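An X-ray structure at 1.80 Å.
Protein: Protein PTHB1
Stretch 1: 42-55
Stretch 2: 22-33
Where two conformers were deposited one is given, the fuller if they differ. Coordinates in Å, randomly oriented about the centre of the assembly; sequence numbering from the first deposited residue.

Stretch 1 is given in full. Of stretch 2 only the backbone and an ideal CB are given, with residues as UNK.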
# COMPACT_ATOMS: atom_id res chain seq x y z
N ASP A 42 4.94 -12.19 7.20
CA ASP A 42 5.27 -11.07 6.31
C ASP A 42 6.73 -10.67 6.47
O ASP A 42 7.37 -10.97 7.48
CB ASP A 42 4.38 -9.85 6.58
CG ASP A 42 2.95 -10.09 6.17
OD1 ASP A 42 2.76 -10.75 5.12
OD2 ASP A 42 2.04 -9.63 6.89
N LYS A 43 7.26 -10.01 5.45
CA LYS A 43 8.52 -9.30 5.56
C LYS A 43 8.23 -7.84 5.28
O LYS A 43 7.24 -7.54 4.62
CB LYS A 43 9.57 -9.82 4.59
CG LYS A 43 10.16 -11.17 5.00
CD LYS A 43 9.22 -12.30 4.68
CE LYS A 43 9.62 -13.57 5.40
NZ LYS A 43 8.58 -14.60 5.18
N ILE A 44 9.07 -6.94 5.79
CA ILE A 44 8.91 -5.52 5.51
C ILE A 44 9.75 -5.19 4.28
O ILE A 44 10.96 -5.46 4.26
CB ILE A 44 9.36 -4.64 6.67
CG1 ILE A 44 8.63 -5.01 7.97
CG2 ILE A 44 9.15 -3.16 6.37
CD1 ILE A 44 9.24 -4.34 9.17
N ILE A 45 9.11 -4.64 3.25
CA ILE A 45 9.83 -4.20 2.06
C ILE A 45 9.72 -2.70 1.97
O ILE A 45 8.61 -2.16 1.99
CB ILE A 45 9.29 -4.82 0.75
CG1 ILE A 45 9.27 -6.35 0.84
CG2 ILE A 45 10.12 -4.31 -0.46
CD1 ILE A 45 7.92 -6.93 1.08
N VAL A 46 10.85 -2.01 1.88
CA VAL A 46 10.84 -0.56 1.76
C VAL A 46 11.77 -0.10 0.64
O VAL A 46 12.94 -0.49 0.59
CB VAL A 46 11.28 0.15 3.07
CG1 VAL A 46 11.20 1.67 2.89
CG2 VAL A 46 10.39 -0.26 4.23
N GLY A 47 11.23 0.72 -0.26
CA GLY A 47 12.06 1.35 -1.29
C GLY A 47 12.21 2.83 -0.97
O GLY A 47 11.31 3.42 -0.38
N SER A 48 13.34 3.43 -1.33
CA SER A 48 13.52 4.85 -1.05
C SER A 48 13.73 5.66 -2.33
O SER A 48 14.07 5.12 -3.38
CB SER A 48 14.70 5.08 -0.10
OG SER A 48 15.95 5.11 -0.75
N PHE A 49 13.52 6.97 -2.23
CA PHE A 49 13.72 7.84 -3.39
C PHE A 49 15.23 7.98 -3.66
O PHE A 49 15.62 8.57 -4.66
CB PHE A 49 13.10 9.22 -3.18
CG PHE A 49 11.62 9.23 -2.97
CD1 PHE A 49 10.83 8.15 -3.30
CD2 PHE A 49 11.01 10.36 -2.42
CE1 PHE A 49 9.47 8.18 -3.11
CE2 PHE A 49 9.65 10.40 -2.22
CZ PHE A 49 8.88 9.31 -2.57
N MSE A 50 16.06 7.46 -2.78
CA MSE A 50 17.47 7.41 -2.97
C MSE A 50 17.91 6.12 -3.65
O MSE A 50 19.08 5.87 -3.80
CB MSE A 50 18.19 7.57 -1.67
CG MSE A 50 18.34 9.00 -1.14
SE MSE A 50 16.74 10.11 -1.21
CE MSE A 50 17.43 11.84 -0.57
N GLY A 51 16.97 5.29 -4.05
CA GLY A 51 17.26 4.17 -4.94
C GLY A 51 17.51 2.84 -4.24
O GLY A 51 17.69 1.82 -4.91
N TYR A 52 17.52 2.83 -2.91
CA TYR A 52 17.71 1.58 -2.16
C TYR A 52 16.43 0.78 -1.93
O TYR A 52 15.39 1.34 -1.59
CB TYR A 52 18.34 1.88 -0.79
CG TYR A 52 19.79 2.27 -0.89
CD1 TYR A 52 20.79 1.30 -0.95
CD2 TYR A 52 20.17 3.61 -0.96
CE1 TYR A 52 22.13 1.66 -1.06
CE2 TYR A 52 21.50 3.98 -1.08
CZ TYR A 52 22.47 3.00 -1.13
OH TYR A 52 23.79 3.36 -1.23
N LEU A 53 16.53 -0.53 -2.11
CA LEU A 53 15.46 -1.46 -1.77
C LEU A 53 15.93 -2.29 -0.58
O LEU A 53 17.02 -2.88 -0.63
CB LEU A 53 15.11 -2.36 -2.97
CG LEU A 53 13.86 -3.26 -2.96
CD1 LEU A 53 13.95 -4.42 -1.97
CD2 LEU A 53 12.61 -2.45 -2.68
N ARG A 54 15.13 -2.34 0.48
CA ARG A 54 15.50 -3.09 1.68
C ARG A 54 14.38 -4.05 2.08
O ARG A 54 13.21 -3.72 1.98
CB ARG A 54 15.82 -2.13 2.84
CG ARG A 54 17.03 -1.23 2.57
CD ARG A 54 17.21 -0.14 3.63
NE ARG A 54 18.41 0.66 3.38
CZ ARG A 54 18.41 1.90 2.89
NH1 ARG A 54 17.26 2.49 2.57
NH2 ARG A 54 19.55 2.55 2.70
N ILE A 55 14.76 -5.24 2.54
CA ILE A 55 13.79 -6.21 3.03
C ILE A 55 14.19 -6.65 4.44
O ILE A 55 15.34 -7.05 4.67
CB ILE A 55 13.71 -7.46 2.12
CG1 ILE A 55 13.40 -7.05 0.67
CG2 ILE A 55 12.65 -8.44 2.66
CD1 ILE A 55 13.35 -8.27 -0.28
N UNK A 22 17.62 9.70 3.89
CA UNK A 22 16.81 9.25 2.77
C UNK A 22 15.38 9.74 2.96
O UNK A 22 14.97 10.09 4.06
CB UNK A 22 16.85 7.73 2.64
N UNK A 23 14.63 9.78 1.86
CA UNK A 23 13.25 10.27 1.84
C UNK A 23 12.33 9.19 1.28
O UNK A 23 12.72 8.38 0.42
CB UNK A 23 13.14 11.55 1.01
N UNK A 24 11.11 9.18 1.80
CA UNK A 24 10.13 8.14 1.50
C UNK A 24 8.76 8.78 1.41
O UNK A 24 8.55 9.86 1.94
CB UNK A 24 10.15 7.03 2.56
N UNK A 25 7.82 8.12 0.76
CA UNK A 25 6.44 8.60 0.79
C UNK A 25 5.49 7.41 0.81
O UNK A 25 5.94 6.26 0.90
CB UNK A 25 6.15 9.50 -0.41
N UNK A 26 4.20 7.69 0.74
CA UNK A 26 3.21 6.63 0.67
C UNK A 26 3.52 5.86 -0.61
O UNK A 26 3.90 6.45 -1.62
CB UNK A 26 1.78 7.17 0.69
N UNK A 27 3.39 4.55 -0.57
CA UNK A 27 3.82 3.75 -1.70
C UNK A 27 5.12 3.00 -1.44
O UNK A 27 5.34 1.94 -2.02
CB UNK A 27 3.98 4.64 -2.93
N UNK A 28 5.97 3.55 -0.57
CA UNK A 28 7.32 3.01 -0.37
C UNK A 28 7.36 1.84 0.61
O UNK A 28 8.40 1.23 0.76
CB UNK A 28 8.25 4.12 0.13
N UNK A 29 6.25 1.57 1.29
CA UNK A 29 6.20 0.51 2.32
C UNK A 29 5.28 -0.64 1.90
O UNK A 29 4.11 -0.42 1.54
CB UNK A 29 5.72 1.09 3.65
N UNK A 30 5.79 -1.86 1.96
CA UNK A 30 4.98 -3.02 1.65
C UNK A 30 5.23 -4.11 2.69
O UNK A 30 6.37 -4.33 3.11
CB UNK A 30 5.28 -3.53 0.24
N UNK A 31 4.15 -4.74 3.12
CA UNK A 31 4.22 -5.87 4.06
C UNK A 31 3.68 -7.12 3.38
O UNK A 31 2.48 -7.20 3.11
CB UNK A 31 3.44 -5.57 5.34
N UNK A 32 4.54 -8.10 3.12
CA UNK A 32 4.08 -9.27 2.38
C UNK A 32 5.01 -10.46 2.53
O UNK A 32 6.18 -10.30 2.90
CB UNK A 32 3.93 -8.92 0.90
N UNK A 33 4.49 -11.64 2.23
CA UNK A 33 5.28 -12.86 2.30
C UNK A 33 6.07 -13.00 1.00
O UNK A 33 5.83 -13.91 0.21
CB UNK A 33 4.39 -14.08 2.54

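Position 22 points its CB toward stretch 1, 4.4 Å from Ser48 CB and 5.3 Å from Arg54 NH1. A guanidinium and a hydroxyl both lie within reach of a longer chain. An acid suits best; Gln, with one acceptor oxygen and no charge, could meet only part of this set. In Glu22, OE2 accepts from Arg54 NH2 at 2.7 Å and OE1 from Arg54 NH1 at 2.9 Å, a two-pronged salt bridge. Glu22 OE1 also takes the Ser48 OG hydrogen bond at 2.7 Å.

Position 23 points sideways, its CB 4.2 Å from Phe49 CD2 and 4.5 Å from Met50 SE; many side chains would fit. It is Glu23, whose backbone does the clearest work: Phe49 N donates to Glu23 O at 3.1 Å.

At position 24 the CB points away, but Val46, Gly47 and Ser48 lie within reach of a side chain that turns back. A large apolar or aromatic group would suit. Phe24 turns back, placing CE2 3.5 Å from Val46 CG1 and 3.2 Å from Ser48 CB. Gly47 O lies at the ring edge.

Position 25 has its CB only 3.5 Å from Phe49 CZ and begins a turn. A short acceptor, such as Asp, Asn or Ser, could take a backbone NH of the turn. Asp25 OD1 accepts from the backbone N of position 26 at 2.7 Å.

Position 26 points away from stretch 1, so the contact sets no preference; it is Gln26. Position 27 has phi 106° and psi -28°, where a CB would jam against the preceding carbonyl. Glycine is called for, and Gly27 is found.

Position 28 closes the type II turn. Its CB is tight, 3.2 Å from Gly47 O. A small side chain such as Ala, Ser or Cys looks easiest. Cys28 brings SG 3.6 Å from Phe49 CE1, and SG accepts from Asp25 N at 3.5 Å.

Positions 29 to 32 form a strand antiparallel to 43-47. Position 29 shares a face with Ile44 and Val46, so an aliphatic residue fits. Leu29 CD1 sits 3.7 Å from both Ile44 CG2 and Val46 CG2.

Position 30 lies beside Ile45; small or apolar groups suit. Cys30 CB packs 4.2 Å from Ile45 CB, and the two backbones exchange paired hydrogen bonds.

Position 31 faces Ile44 and Asp42 CB. Leu, Ile, Val or Met would do. Leu31 CD2 lies 3.9 Å from Ile44 CG1.

Position 32 is near Ile45 CD1, and several side chains are possible. Ala32 pairs with Lys43 through backbone bonds.

Position 33 points sideways, its CB 5.0 Å from Lys43 NZ, favouring an acceptor: Asp, Asn or Glu. Asn33 OD1 accepts a weak bond from Lys43 NZ at 3.2 Å.

Stretch 2 (22-33) EEFDQGCLCLAN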
# COMPACT_ATOMS: atom_id res chain seq x y z
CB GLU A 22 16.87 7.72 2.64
CG GLU A 22 18.30 7.21 2.40
CD GLU A 22 18.37 5.74 2.02
OE1 GLU A 22 17.36 5.18 1.55
OE2 GLU A 22 19.46 5.15 2.17
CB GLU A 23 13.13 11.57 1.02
CG GLU A 23 14.05 12.68 1.48
CD GLU A 23 14.17 13.83 0.49
OE1 GLU A 23 13.63 13.73 -0.64
OE2 GLU A 23 14.80 14.85 0.84
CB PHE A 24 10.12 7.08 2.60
CG PHE A 24 11.46 6.48 2.87
CD1 PHE A 24 12.41 7.15 3.65
CD2 PHE A 24 11.78 5.23 2.38
CE1 PHE A 24 13.65 6.59 3.88
CE2 PHE A 24 13.01 4.67 2.63
CZ PHE A 24 13.95 5.35 3.37
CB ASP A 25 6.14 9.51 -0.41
CG ASP A 25 5.08 10.57 -0.10
OD1 ASP A 25 4.27 10.39 0.84
OD2 ASP A 25 5.06 11.59 -0.82
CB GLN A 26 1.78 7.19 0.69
CG GLN A 26 1.18 7.52 -0.66
CD GLN A 26 -0.17 8.25 -0.54
OE1 GLN A 26 -0.32 9.21 0.22
NE2 GLN A 26 -1.17 7.78 -1.28
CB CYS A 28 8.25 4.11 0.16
SG CYS A 28 8.70 5.33 -1.11
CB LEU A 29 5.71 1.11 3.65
CG LEU A 29 5.47 0.10 4.77
CD1 LEU A 29 6.78 -0.58 5.17
CD2 LEU A 29 4.80 0.78 5.97
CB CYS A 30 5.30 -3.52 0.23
SG CYS A 30 4.28 -4.89 -0.30
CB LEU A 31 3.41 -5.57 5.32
CG LEU A 31 4.05 -5.23 6.66
CD1 LEU A 31 2.95 -5.05 7.72
CD2 LEU A 31 5.06 -6.30 7.11
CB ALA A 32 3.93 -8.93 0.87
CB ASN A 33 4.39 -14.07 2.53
CG ASN A 33 5.18 -15.35 2.75
OD1 ASN A 33 6.39 -15.30 2.97
ND2 ASN A 33 4.51 -16.49 2.68
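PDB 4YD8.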